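Local coordinates for glycerate dehydrogenase/glyoxylate reductase (Thermus thermophilus, PDB 2CUK), which probably reduces glyoxylate and hydroxypyruvate with a nicotinamide cofactor, as a member of the D-isomer specific 2-hydroxyacid dehydrogenase family, at residues 65-70 and 298-303; 109-114 and 140-145; 237-242 and 264-269. One frame throughout, in Å; residues are numbered along the deposited sequence.

Contact 1. Residues 65-70 and 298-303; sequences GLKVIA and LAVLEG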
ATOM      1  N   GLY A  65     -26.758  23.308  30.375  1.00 45.70           N
ATOM      2  CA  GLY A  65     -25.784  22.908  31.373  1.00 44.87           C
ATOM      3  C   GLY A  65     -24.552  22.229  30.802  1.00 43.51           C
ATOM      4  O   GLY A  65     -23.722  21.715  31.552  1.00 44.19           O
ATOM      5  N   LEU A  66     -24.429  22.220  29.478  1.00 41.50           N
ATOM      6  CA  LEU A  66     -23.282  21.602  28.817  1.00 38.27           C
ATOM      7  C   LEU A  66     -22.039  22.441  29.101  1.00 35.71           C
ATOM      8  O   LEU A  66     -22.051  23.654  28.898  1.00 35.51           O
ATOM      9  CB  LEU A  66     -23.529  21.524  27.306  1.00 38.81           C
ATOM     10  CG  LEU A  66     -22.485  20.804  26.444  1.00 38.91           C
ATOM     11  CD1 LEU A  66     -22.412  19.339  26.837  1.00 39.63           C
ATOM     12  CD2 LEU A  66     -22.855  20.937  24.980  1.00 38.94           C
ATOM     13  N   LYS A  67     -20.972  21.796  29.568  1.00 33.20           N
ATOM     14  CA  LYS A  67     -19.735  22.503  29.893  1.00 31.85           C
ATOM     15  C   LYS A  67     -18.624  22.333  28.862  1.00 30.29           C
ATOM     16  O   LYS A  67     -17.809  23.233  28.665  1.00 27.93           O
ATOM     17  CB  LYS A  67     -19.205  22.043  31.256  1.00 33.87           C
ATOM     18  CG  LYS A  67     -20.167  22.257  32.415  1.00 36.63           C
ATOM     19  CD  LYS A  67     -19.564  21.821  33.747  1.00 38.88           C
ATOM     20  CE  LYS A  67     -18.530  22.818  34.267  1.00 41.67           C
ATOM     21  NZ  LYS A  67     -17.335  22.945  33.388  1.00 42.07           N
ATOM     22  N   VAL A  68     -18.586  21.181  28.202  1.00 28.77           N
ATOM     23  CA  VAL A  68     -17.533  20.935  27.232  1.00 26.12           C
ATOM     24  C   VAL A  68     -17.925  20.025  26.084  1.00 25.31           C
ATOM     25  O   VAL A  68     -18.672  19.059  26.254  1.00 23.86           O
ATOM     26  CB  VAL A  68     -16.297  20.318  27.923  1.00 25.51           C
ATOM     27  CG1 VAL A  68     -16.694  19.026  28.625  1.00 23.31           C
ATOM     28  CG2 VAL A  68     -15.198  20.047  26.903  1.00 26.22           C
ATOM     29  N   ILE A  69     -17.411  20.359  24.910  1.00 24.43           N
ATOM     30  CA  ILE A  69     -17.630  19.570  23.712  1.00 24.45           C
ATOM     31  C   ILE A  69     -16.237  19.077  23.325  1.00 23.74           C
ATOM     32  O   ILE A  69     -15.457  19.811  22.716  1.00 22.51           O
ATOM     33  CB  ILE A  69     -18.210  20.421  22.560  1.00 25.29           C
ATOM     34  CG1 ILE A  69     -19.582  20.975  22.955  1.00 24.30           C
ATOM     35  CG2 ILE A  69     -18.330  19.574  21.297  1.00 26.96           C
ATOM     36  CD1 ILE A  69     -20.194  21.882  21.908  1.00 25.93           C
ATOM     37  N   ALA A  70     -15.916  17.849  23.719  1.00 21.94           N
ATOM     38  CA  ALA A  70     -14.619  17.259  23.411  1.00 20.99           C
ATOM     39  C   ALA A  70     -14.754  16.451  22.129  1.00 21.14           C
ATOM     40  O   ALA A  70     -15.165  15.287  22.146  1.00 21.30           O
ATOM     41  CB  ALA A  70     -14.156  16.364  24.559  1.00 21.64           C
ATOM     42  N   LEU A 298     -12.414  15.590  30.791  1.00 32.22           N
ATOM     43  CA  LEU A 298     -12.205  15.537  32.235  1.00 33.00           C
ATOM     44  C   LEU A 298     -11.553  16.820  32.732  1.00 32.91           C
ATOM     45  O   LEU A 298     -11.920  17.344  33.783  1.00 32.26           O
ATOM     46  CB  LEU A 298     -11.329  14.339  32.620  1.00 34.60           C
ATOM     47  CG  LEU A 298     -12.036  12.986  32.746  1.00 36.98           C
ATOM     48  CD1 LEU A 298     -11.019  11.897  33.052  1.00 36.97           C
ATOM     49  CD2 LEU A 298     -13.078  13.060  33.850  1.00 37.78           C
ATOM     50  N   ALA A 299     -10.585  17.321  31.972  1.00 33.35           N
ATOM     51  CA  ALA A 299      -9.885  18.547  32.339  1.00 33.48           C
ATOM     52  C   ALA A 299     -10.873  19.681  32.606  1.00 33.53           C
ATOM     53  O   ALA A 299     -10.818  20.327  33.652  1.00 33.32           O
ATOM     54  CB  ALA A 299      -8.918  18.950  31.235  1.00 33.38           C
ATOM     55  N   VAL A 300     -11.777  19.915  31.659  1.00 32.43           N
ATOM     56  CA  VAL A 300     -12.761  20.979  31.804  1.00 31.97           C
ATOM     57  C   VAL A 300     -13.709  20.725  32.974  1.00 32.65           C
ATOM     58  O   VAL A 300     -14.062  21.653  33.699  1.00 32.49           O
ATOM     59  CB  VAL A 300     -13.595  21.158  30.515  1.00 30.74           C
ATOM     60  CG1 VAL A 300     -14.641  22.248  30.714  1.00 31.34           C
ATOM     61  CG2 VAL A 300     -12.685  21.520  29.356  1.00 30.48           C
ATOM     62  N   LEU A 301     -14.117  19.475  33.166  1.00 33.69           N
ATOM     63  CA  LEU A 301     -15.027  19.154  34.261  1.00 35.29           C
ATOM     64  C   LEU A 301     -14.366  19.268  35.630  1.00 37.16           C
ATOM     65  O   LEU A 301     -15.051  19.381  36.645  1.00 38.65           O
ATOM     66  CB  LEU A 301     -15.607  17.748  34.086  1.00 34.29           C
ATOM     67  CG  LEU A 301     -16.482  17.507  32.853  1.00 33.69           C
ATOM     68  CD1 LEU A 301     -17.114  16.125  32.957  1.00 35.01           C
ATOM     69  CD2 LEU A 301     -17.567  18.574  32.755  1.00 34.87           C
ATOM     70  N   GLU A 302     -13.038  19.234  35.661  1.00 38.51           N
ATOM     71  CA  GLU A 302     -12.312  19.349  36.921  1.00 40.41           C
ATOM     72  C   GLU A 302     -11.828  20.779  37.124  1.00 40.18           C
ATOM     73  O   GLU A 302     -10.925  21.035  37.919  1.00 41.34           O
ATOM     74  CB  GLU A 302     -11.122  18.382  36.946  1.00 41.39           C
ATOM     75  CG  GLU A 302     -11.521  16.915  37.091  1.00 45.84           C
ATOM     76  CD  GLU A 302     -10.326  15.979  37.162  1.00 48.43           C
ATOM     77  OE1 GLU A 302      -9.429  16.220  37.999  1.00 49.95           O
ATOM     78  OE2 GLU A 302     -10.285  14.999  36.389  1.00 51.07           O
ATOM     79  N   GLY A 303     -12.437  21.707  36.396  1.00 39.96           N
ATOM     80  CA  GLY A 303     -12.063  23.103  36.512  1.00 41.12           C
ATOM     81  C   GLY A 303     -10.646  23.394  36.060  1.00 41.61           C
ATOM     82  O   GLY A 303     -10.053  24.389  36.477  1.00 41.90           O
TER
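This contact belongs to the flavodoxin-like domain of a D-2-hydroxyacid dehydrogenase, where the long C-terminal helix packs on a parallel sheet. Strand 68-70 meets the last turn of helix 283-301. Val68 and Val300 point at each other and cross obliquely. Val68 CB lies 3.8 Å from Val300 CG1. The second methyls also meet, with Val68 CG2 at 3.8 Å from Val300 CG2. In Val300, CG1 is anti to the backbone N (chi1 178°), and CG2 lies beside that N. Both branches are therefore spread against the strand. An alanine in place of Val300 would remove both methyls and would probably loosen the seat of the helix end on Val68.

Lys67 flanks this apolar pair. Its chain bends at chi3 and chi4 and slides past Val300 in the opposite direction. The aliphatic part rests on Leu301, with Lys67 CD 3.9 Å from Leu301 CD2. The tip reaches the helix end, where Lys67 NZ stands 3.5 Å from Val300 O. That is too loose to be counted as a bond, though the positive charge would probably suit the carbonyl end of a helix. Val300 O itself accepts Gly303 N at 3.1 Å. This bond is part of a Schellman motif, with Gly303 at positive phi and Arg304 N turned back to Ala299 O.

Strand 68-70 is an inner strand of its sheet, between 46-48 and 90-92. Val300 also touches Arg90, and Leu301 touches Val45. One helical turn earlier, Leu297 packs on Val68 and Ala70.

Contact 2. Residues 109-114 and 140-145; sequences LLLAVA and LDLQGL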
ATOM      1  N   LEU A 109      -2.544   4.392  -0.875  1.00 13.86           N
ATOM      2  CA  LEU A 109      -3.335   4.707  -2.064  1.00 14.47           C
ATOM      3  C   LEU A 109      -2.437   5.006  -3.262  1.00 14.50           C
ATOM      4  O   LEU A 109      -2.744   4.618  -4.391  1.00 14.14           O
ATOM      5  CB  LEU A 109      -4.261   5.903  -1.789  1.00 14.10           C
ATOM      6  CG  LEU A 109      -5.485   5.635  -0.902  1.00 17.15           C
ATOM      7  CD1 LEU A 109      -6.224   6.944  -0.612  1.00 13.65           C
ATOM      8  CD2 LEU A 109      -6.410   4.641  -1.598  1.00 15.96           C
ATOM      9  N   LEU A 110      -1.329   5.698  -3.022  1.00 15.95           N
ATOM     10  CA  LEU A 110      -0.400   6.002  -4.106  1.00 15.37           C
ATOM     11  C   LEU A 110       0.099   4.684  -4.702  1.00 15.96           C
ATOM     12  O   LEU A 110       0.088   4.495  -5.918  1.00 13.97           O
ATOM     13  CB  LEU A 110       0.786   6.823  -3.585  1.00 17.00           C
ATOM     14  CG  LEU A 110       1.994   6.963  -4.522  1.00 19.02           C
ATOM     15  CD1 LEU A 110       1.549   7.451  -5.894  1.00 22.03           C
ATOM     16  CD2 LEU A 110       2.997   7.923  -3.916  1.00 19.94           C
ATOM     17  N   LEU A 111       0.525   3.771  -3.833  1.00 14.47           N
ATOM     18  CA  LEU A 111       1.029   2.474  -4.269  1.00 13.96           C
ATOM     19  C   LEU A 111      -0.084   1.623  -4.865  1.00 13.74           C
ATOM     20  O   LEU A 111       0.140   0.891  -5.829  1.00 15.60           O
ATOM     21  CB  LEU A 111       1.677   1.738  -3.095  1.00 13.44           C
ATOM     22  CG  LEU A 111       2.999   2.327  -2.595  1.00 15.72           C
ATOM     23  CD1 LEU A 111       3.375   1.719  -1.247  1.00 15.69           C
ATOM     24  CD2 LEU A 111       4.083   2.056  -3.633  1.00 16.28           C
ATOM     25  N   ALA A 112      -1.283   1.726  -4.299  1.00 12.61           N
ATOM     26  CA  ALA A 112      -2.417   0.960  -4.800  1.00 13.79           C
ATOM     27  C   ALA A 112      -2.699   1.315  -6.259  1.00 13.69           C
ATOM     28  O   ALA A 112      -2.956   0.440  -7.078  1.00 14.66           O
ATOM     29  CB  ALA A 112      -3.646   1.234  -3.955  1.00 14.92           C
ATOM     30  N   VAL A 113      -2.655   2.608  -6.567  1.00 13.07           N
ATOM     31  CA  VAL A 113      -2.908   3.107  -7.915  1.00 12.62           C
ATOM     32  C   VAL A 113      -1.707   2.900  -8.836  1.00 13.70           C
ATOM     33  O   VAL A 113      -1.833   2.314  -9.909  1.00 13.42           O
ATOM     34  CB  VAL A 113      -3.254   4.621  -7.894  1.00 13.08           C
ATOM     35  CG1 VAL A 113      -3.363   5.164  -9.320  1.00 11.97           C
ATOM     36  CG2 VAL A 113      -4.556   4.845  -7.151  1.00 11.98           C
ATOM     37  N   ALA A 114      -0.544   3.375  -8.401  1.00 11.90           N
ATOM     38  CA  ALA A 114       0.672   3.300  -9.198  1.00 13.85           C
ATOM     39  C   ALA A 114       0.983   1.866  -9.644  1.00 14.23           C
ATOM     40  O   ALA A 114       1.388   1.607 -10.771  1.00 14.37           O
ATOM     41  CB  ALA A 114       1.827   3.846  -8.359  1.00 11.80           C
ATOM     42  N   LEU A 140       3.590   2.057 -12.564  1.00 18.59           N
ATOM     43  CA  LEU A 140       4.589   3.115 -12.610  1.00 21.16           C
ATOM     44  C   LEU A 140       5.662   2.947 -11.548  1.00 22.88           C
ATOM     45  O   LEU A 140       5.350   2.829 -10.363  1.00 22.25           O
ATOM     46  CB  LEU A 140       3.933   4.480 -12.390  1.00 23.37           C
ATOM     47  CG  LEU A 140       2.836   4.959 -13.333  1.00 26.29           C
ATOM     48  CD1 LEU A 140       2.389   6.348 -12.891  1.00 27.90           C
ATOM     49  CD2 LEU A 140       3.348   4.991 -14.762  1.00 27.33           C
ATOM     50  N   ASP A 141       6.923   2.927 -11.973  1.00 22.80           N
ATOM     51  CA  ASP A 141       8.032   2.848 -11.030  1.00 23.71           C
ATOM     52  C   ASP A 141       8.056   4.247 -10.416  1.00 24.58           C
ATOM     53  O   ASP A 141       7.980   5.240 -11.139  1.00 24.06           O
ATOM     54  CB  ASP A 141       9.348   2.580 -11.765  1.00 24.66           C
ATOM     55  CG  ASP A 141       9.470   1.146 -12.238  1.00 24.74           C
ATOM     56  OD1 ASP A 141       9.631   0.250 -11.385  1.00 27.65           O
ATOM     57  OD2 ASP A 141       9.401   0.910 -13.459  1.00 26.95           O
ATOM     58  N   LEU A 142       8.162   4.331  -9.095  1.00 24.54           N
ATOM     59  CA  LEU A 142       8.155   5.623  -8.411  1.00 23.89           C
ATOM     60  C   LEU A 142       9.489   6.356  -8.364  1.00 23.26           C
ATOM     61  O   LEU A 142       9.525   7.574  -8.212  1.00 21.09           O
ATOM     62  CB  LEU A 142       7.637   5.444  -6.981  1.00 25.25           C
ATOM     63  CG  LEU A 142       6.216   4.890  -6.850  1.00 24.49           C
ATOM     64  CD1 LEU A 142       5.860   4.737  -5.370  1.00 23.64           C
ATOM     65  CD2 LEU A 142       5.240   5.822  -7.544  1.00 22.85           C
ATOM     66  N   GLN A 143      10.582   5.616  -8.492  1.00 23.69           N
ATOM     67  CA  GLN A 143      11.916   6.200  -8.431  1.00 23.54           C
ATOM     68  C   GLN A 143      12.141   7.339  -9.426  1.00 23.52           C
ATOM     69  O   GLN A 143      11.991   7.166 -10.635  1.00 23.79           O
ATOM     70  CB  GLN A 143      12.961   5.104  -8.631  1.00 25.00           C
ATOM     71  CG  GLN A 143      12.971   4.053  -7.511  1.00 28.00           C
ATOM     72  CD  GLN A 143      11.618   3.379  -7.307  1.00 29.89           C
ATOM     73  OE1 GLN A 143      11.070   2.765  -8.223  1.00 29.41           O
ATOM     74  NE2 GLN A 143      11.075   3.491  -6.097  1.00 31.31           N
ATOM     75  N   GLY A 144      12.492   8.508  -8.901  1.00 21.85           N
ATOM     76  CA  GLY A 144      12.743   9.657  -9.748  1.00 22.82           C
ATOM     77  C   GLY A 144      11.522  10.506 -10.046  1.00 23.33           C
ATOM     78  O   GLY A 144      11.660  11.629 -10.526  1.00 24.49           O
ATOM     79  N   LEU A 145      10.326   9.983  -9.779  1.00 20.05           N
ATOM     80  CA  LEU A 145       9.110  10.747 -10.033  1.00 19.35           C
ATOM     81  C   LEU A 145       8.940  11.849  -9.001  1.00 18.93           C
ATOM     82  O   LEU A 145       9.467  11.767  -7.888  1.00 17.54           O
ATOM     83  CB  LEU A 145       7.877   9.836 -10.019  1.00 20.96           C
ATOM     84  CG  LEU A 145       7.600   9.027 -11.291  1.00 22.11           C
ATOM     85  CD1 LEU A 145       8.765   8.099 -11.589  1.00 26.48           C
ATOM     86  CD2 LEU A 145       6.320   8.232 -11.109  1.00 25.18           C
TER
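Gln143 NE2 is gripped by two hydrogen bonds, one to Phe166 O and one to Asp104 OD2 of the second subunit. It lies on the loop that leads into strand 146-150 of the Rossmann-type NAD-binding domain. The loop is tied to the end of helix 99-114 by a single bond. Leu140 N donates to Ala114 O over 2.9 Å, and the N-H points almost straight at the oxygen (162°). The donor stands above the carbonyl plane, 33° out of it. Ala114 is the last residue of its helix, so the bond takes up a carbonyl of the final turn.

The apolar part of the contact is carried by Leu142. Its CG is anti to the carbonyl carbon (chi1 -60°), and its two methyls meet different residues of the helix. Leu142 CD1 touches Leu111 CD2 at 3.7 Å, and the two side chains cross at about a right angle. Leu142 CD2 instead meets Ala114 CB at 4.0 Å. The same methyl reaches more loosely to Leu110 CD1, at 4.4 Å. One leucine fork thus touches three residues of the last helical turns.

Behind the helix lies the sheet, where Leu110 packs on Leu226 and Ala114 on Ile224. The second subunit closes over the same region, with its Ala108 on Leu111, its Asp104 on Leu142 and its Thr285 OG1 hydrogen-bonded to Asp141 OD1. Past Leu142 the chain reverses in a type II beta turn, with Gly144 at positive phi. The turn is closed by Leu145 N, which bonds to Leu142 O at 3.0 Å.

Contact 3. Residues 237-242 and 264-269; sequences EALVEA and HPLYAL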
ATOM      1  N   GLU A 237     -17.198  15.125 -10.710  1.00 21.33           N
ATOM      2  CA  GLU A 237     -17.593  14.855 -12.085  1.00 24.21           C
ATOM      3  C   GLU A 237     -16.439  15.113 -13.054  1.00 22.64           C
ATOM      4  O   GLU A 237     -16.215  14.376 -14.005  1.00 22.14           O
ATOM      5  CB  GLU A 237     -18.776  15.761 -12.429  1.00 27.87           C
ATOM      6  CG  GLU A 237     -19.255  15.573 -13.869  1.00 36.19           C
ATOM      7  CD  GLU A 237     -20.761  15.696 -13.917  1.00 40.11           C
ATOM      8  OE1 GLU A 237     -21.364  15.924 -12.877  1.00 43.65           O
ATOM      9  OE2 GLU A 237     -21.323  15.559 -15.002  1.00 43.10           O
ATOM     10  N   ALA A 238     -15.667  16.167 -12.815  1.00 21.17           N
ATOM     11  CA  ALA A 238     -14.522  16.481 -13.662  1.00 18.52           C
ATOM     12  C   ALA A 238     -13.438  15.413 -13.538  1.00 16.88           C
ATOM     13  O   ALA A 238     -12.763  15.094 -14.515  1.00 17.65           O
ATOM     14  CB  ALA A 238     -13.954  17.852 -13.293  1.00 19.95           C
ATOM     15  N   LEU A 239     -13.271  14.857 -12.341  1.00 16.48           N
ATOM     16  CA  LEU A 239     -12.269  13.820 -12.138  1.00 15.20           C
ATOM     17  C   LEU A 239     -12.606  12.607 -13.009  1.00 14.00           C
ATOM     18  O   LEU A 239     -11.717  12.001 -13.607  1.00 12.63           O
ATOM     19  CB  LEU A 239     -12.207  13.404 -10.666  1.00 16.76           C
ATOM     20  CG  LEU A 239     -11.179  12.308 -10.356  1.00 18.12           C
ATOM     21  CD1 LEU A 239      -9.781  12.767 -10.769  1.00 15.59           C
ATOM     22  CD2 LEU A 239     -11.213  11.989  -8.861  1.00 17.18           C
ATOM     23  N   VAL A 240     -13.890  12.256 -13.076  1.00 14.28           N
ATOM     24  CA  VAL A 240     -14.330  11.134 -13.902  1.00 15.93           C
ATOM     25  C   VAL A 240     -13.901  11.377 -15.348  1.00 14.67           C
ATOM     26  O   VAL A 240     -13.388  10.485 -16.018  1.00 15.61           O
ATOM     27  CB  VAL A 240     -15.874  10.971 -13.873  1.00 17.03           C
ATOM     28  CG1 VAL A 240     -16.308   9.974 -14.954  1.00 17.13           C
ATOM     29  CG2 VAL A 240     -16.328  10.485 -12.502  1.00 16.62           C
ATOM     30  N   GLU A 241     -14.117  12.600 -15.819  1.00 15.90           N
ATOM     31  CA  GLU A 241     -13.742  12.974 -17.179  1.00 15.87           C
ATOM     32  C   GLU A 241     -12.247  12.772 -17.432  1.00 14.69           C
ATOM     33  O   GLU A 241     -11.854  12.167 -18.428  1.00 12.81           O
ATOM     34  CB  GLU A 241     -14.105  14.438 -17.432  1.00 16.29           C
ATOM     35  CG  GLU A 241     -15.602  14.728 -17.399  1.00 16.71           C
ATOM     36  CD  GLU A 241     -15.917  16.218 -17.491  1.00 19.29           C
ATOM     37  OE1 GLU A 241     -15.061  16.984 -17.984  1.00 22.04           O
ATOM     38  OE2 GLU A 241     -17.025  16.624 -17.085  1.00 18.19           O
ATOM     39  N   ALA A 242     -11.428  13.278 -16.512  1.00 14.01           N
ATOM     40  CA  ALA A 242      -9.972  13.204 -16.607  1.00 14.89           C
ATOM     41  C   ALA A 242      -9.408  11.800 -16.486  1.00 14.54           C
ATOM     42  O   ALA A 242      -8.308  11.522 -16.974  1.00 17.23           O
ATOM     43  CB  ALA A 242      -9.336  14.107 -15.534  1.00 15.25           C
ATOM     44  N   HIS A 264     -22.086   5.312  -8.796  1.00 26.05           N
ATOM     45  CA  HIS A 264     -21.290   6.419  -9.323  1.00 25.53           C
ATOM     46  C   HIS A 264     -20.214   5.876 -10.269  1.00 24.89           C
ATOM     47  O   HIS A 264     -19.564   4.875  -9.971  1.00 26.81           O
ATOM     48  CB  HIS A 264     -20.645   7.187  -8.166  1.00 25.04           C
ATOM     49  CG  HIS A 264     -20.083   8.516  -8.561  1.00 26.47           C
ATOM     50  ND1 HIS A 264     -18.881   8.652  -9.224  1.00 26.27           N
ATOM     51  CD2 HIS A 264     -20.576   9.769  -8.413  1.00 25.91           C
ATOM     52  CE1 HIS A 264     -18.661   9.932  -9.470  1.00 25.83           C
ATOM     53  NE2 HIS A 264     -19.673  10.631  -8.989  1.00 24.70           N
ATOM     54  N   PRO A 265     -20.021   6.526 -11.428  1.00 23.61           N
ATOM     55  CA  PRO A 265     -19.019   6.088 -12.409  1.00 22.95           C
ATOM     56  C   PRO A 265     -17.593   5.835 -11.904  1.00 22.70           C
ATOM     57  O   PRO A 265     -16.887   4.993 -12.451  1.00 21.61           O
ATOM     58  CB  PRO A 265     -19.085   7.171 -13.495  1.00 23.84           C
ATOM     59  CG  PRO A 265     -19.771   8.338 -12.820  1.00 24.94           C
ATOM     60  CD  PRO A 265     -20.781   7.676 -11.939  1.00 22.90           C
ATOM     61  N   LEU A 266     -17.159   6.546 -10.869  1.00 21.34           N
ATOM     62  CA  LEU A 266     -15.809   6.316 -10.361  1.00 19.97           C
ATOM     63  C   LEU A 266     -15.586   4.856  -9.978  1.00 19.99           C
ATOM     64  O   LEU A 266     -14.480   4.342 -10.115  1.00 19.61           O
ATOM     65  CB  LEU A 266     -15.520   7.204  -9.150  1.00 21.09           C
ATOM     66  CG  LEU A 266     -15.029   8.620  -9.459  1.00 19.88           C
ATOM     67  CD1 LEU A 266     -14.830   9.378  -8.160  1.00 20.17           C
ATOM     68  CD2 LEU A 266     -13.727   8.554 -10.251  1.00 19.68           C
ATOM     69  N   TYR A 267     -16.635   4.189  -9.506  1.00 20.13           N
ATOM     70  CA  TYR A 267     -16.519   2.788  -9.102  1.00 20.63           C
ATOM     71  C   TYR A 267     -16.325   1.854 -10.284  1.00 20.94           C
ATOM     72  O   TYR A 267     -15.849   0.735 -10.118  1.00 22.55           O
ATOM     73  CB  TYR A 267     -17.751   2.348  -8.307  1.00 21.53           C
ATOM     74  CG  TYR A 267     -17.816   2.909  -6.908  1.00 20.32           C
ATOM     75  CD1 TYR A 267     -16.841   2.588  -5.958  1.00 22.33           C
ATOM     76  CD2 TYR A 267     -18.851   3.756  -6.527  1.00 21.84           C
ATOM     77  CE1 TYR A 267     -16.901   3.105  -4.661  1.00 22.87           C
ATOM     78  CE2 TYR A 267     -18.923   4.274  -5.238  1.00 22.55           C
ATOM     79  CZ  TYR A 267     -17.949   3.946  -4.310  1.00 23.68           C
ATOM     80  OH  TYR A 267     -18.035   4.449  -3.032  1.00 23.87           O
ATOM     81  N   ALA A 268     -16.693   2.315 -11.475  1.00 22.32           N
ATOM     82  CA  ALA A 268     -16.554   1.509 -12.681  1.00 21.80           C
ATOM     83  C   ALA A 268     -15.198   1.725 -13.362  1.00 22.91           C
ATOM     84  O   ALA A 268     -14.890   1.078 -14.363  1.00 24.39           O
ATOM     85  CB  ALA A 268     -17.686   1.830 -13.653  1.00 23.06           C
ATOM     86  N   LEU A 269     -14.387   2.629 -12.818  1.00 19.95           N
ATOM     87  CA  LEU A 269     -13.069   2.914 -13.388  1.00 20.87           C
ATOM     88  C   LEU A 269     -11.978   2.145 -12.654  1.00 19.31           C
ATOM     89  O   LEU A 269     -11.709   2.395 -11.481  1.00 18.52           O
ATOM     90  CB  LEU A 269     -12.771   4.419 -13.327  1.00 19.62           C
ATOM     91  CG  LEU A 269     -13.681   5.310 -14.176  1.00 21.97           C
ATOM     92  CD1 LEU A 269     -13.341   6.779 -13.950  1.00 21.71           C
ATOM     93  CD2 LEU A 269     -13.518   4.944 -15.643  1.00 22.84           C
TER
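Val240 is the bump of this contact, and the hollow is made by His264, Pro265 and Leu266. The setting is the Rossmann-type domain. Helix 236-243 connects the parallel strands 224-227 and 249-252 as a beta-alpha-beta crossover, and residues 264-269 form the loop before strand 272-274.

Val240 CG2 is the tip that enters. It lies beside the backbone N, anti to the carbonyl carbon. On one wall it meets Leu266 CG at 3.8 Å. The imidazole gives a second wall, with His264 CE1 at 3.9 Å from Val240 CG2, approached obliquely. Pro265 CG completes the hollow, 4.1 Å from the same methyl. The other branch, Val240 CG1, lies a looser 4.5 Å from Leu269 CD1. Leu239 adds a further bump, its CD2 lying 4.5 Å from Leu266 CD2.

A bond within the loop holds one wall in place. Leu266 N donates to His264 ND1 at 3.2 Å. The bond is nearly straight (171°) and close to the ring plane, so it would hold the imidazole in this rotation. Deeper in, Leu266 packs on Leu252 of the sheet and on Leu243 of the helix. On the far side, Tyr267 touches Ala124 of the second subunit. The ring is also covered on one face by its own neighbour in sequence, where Pro265 CD sits 3.4 Å above the His264 plane, offset toward the rim.

How the contacts relate
Contacts 2 and 3 belong to the same Rossmann-type domain, with centres about 20 Å apart and no touch between them. Contact 1 lies in the other domain, its centre about 46 Å from that of contact 2 and 45 Å from that of contact 3. Segment 298-303 follows both in sequence, and there the chain is back in the domain of strand 68-70. Contact 2 is the buried one, pressed between its sheet and the second subunit. Contacts 1 and 3 are partly buried. Their chemistry differs. Contact 2 adds a backbone hydrogen bond to leucine packing, whereas 1 and 3 rest on valine-centred packing, edged by a lysine and a histidine.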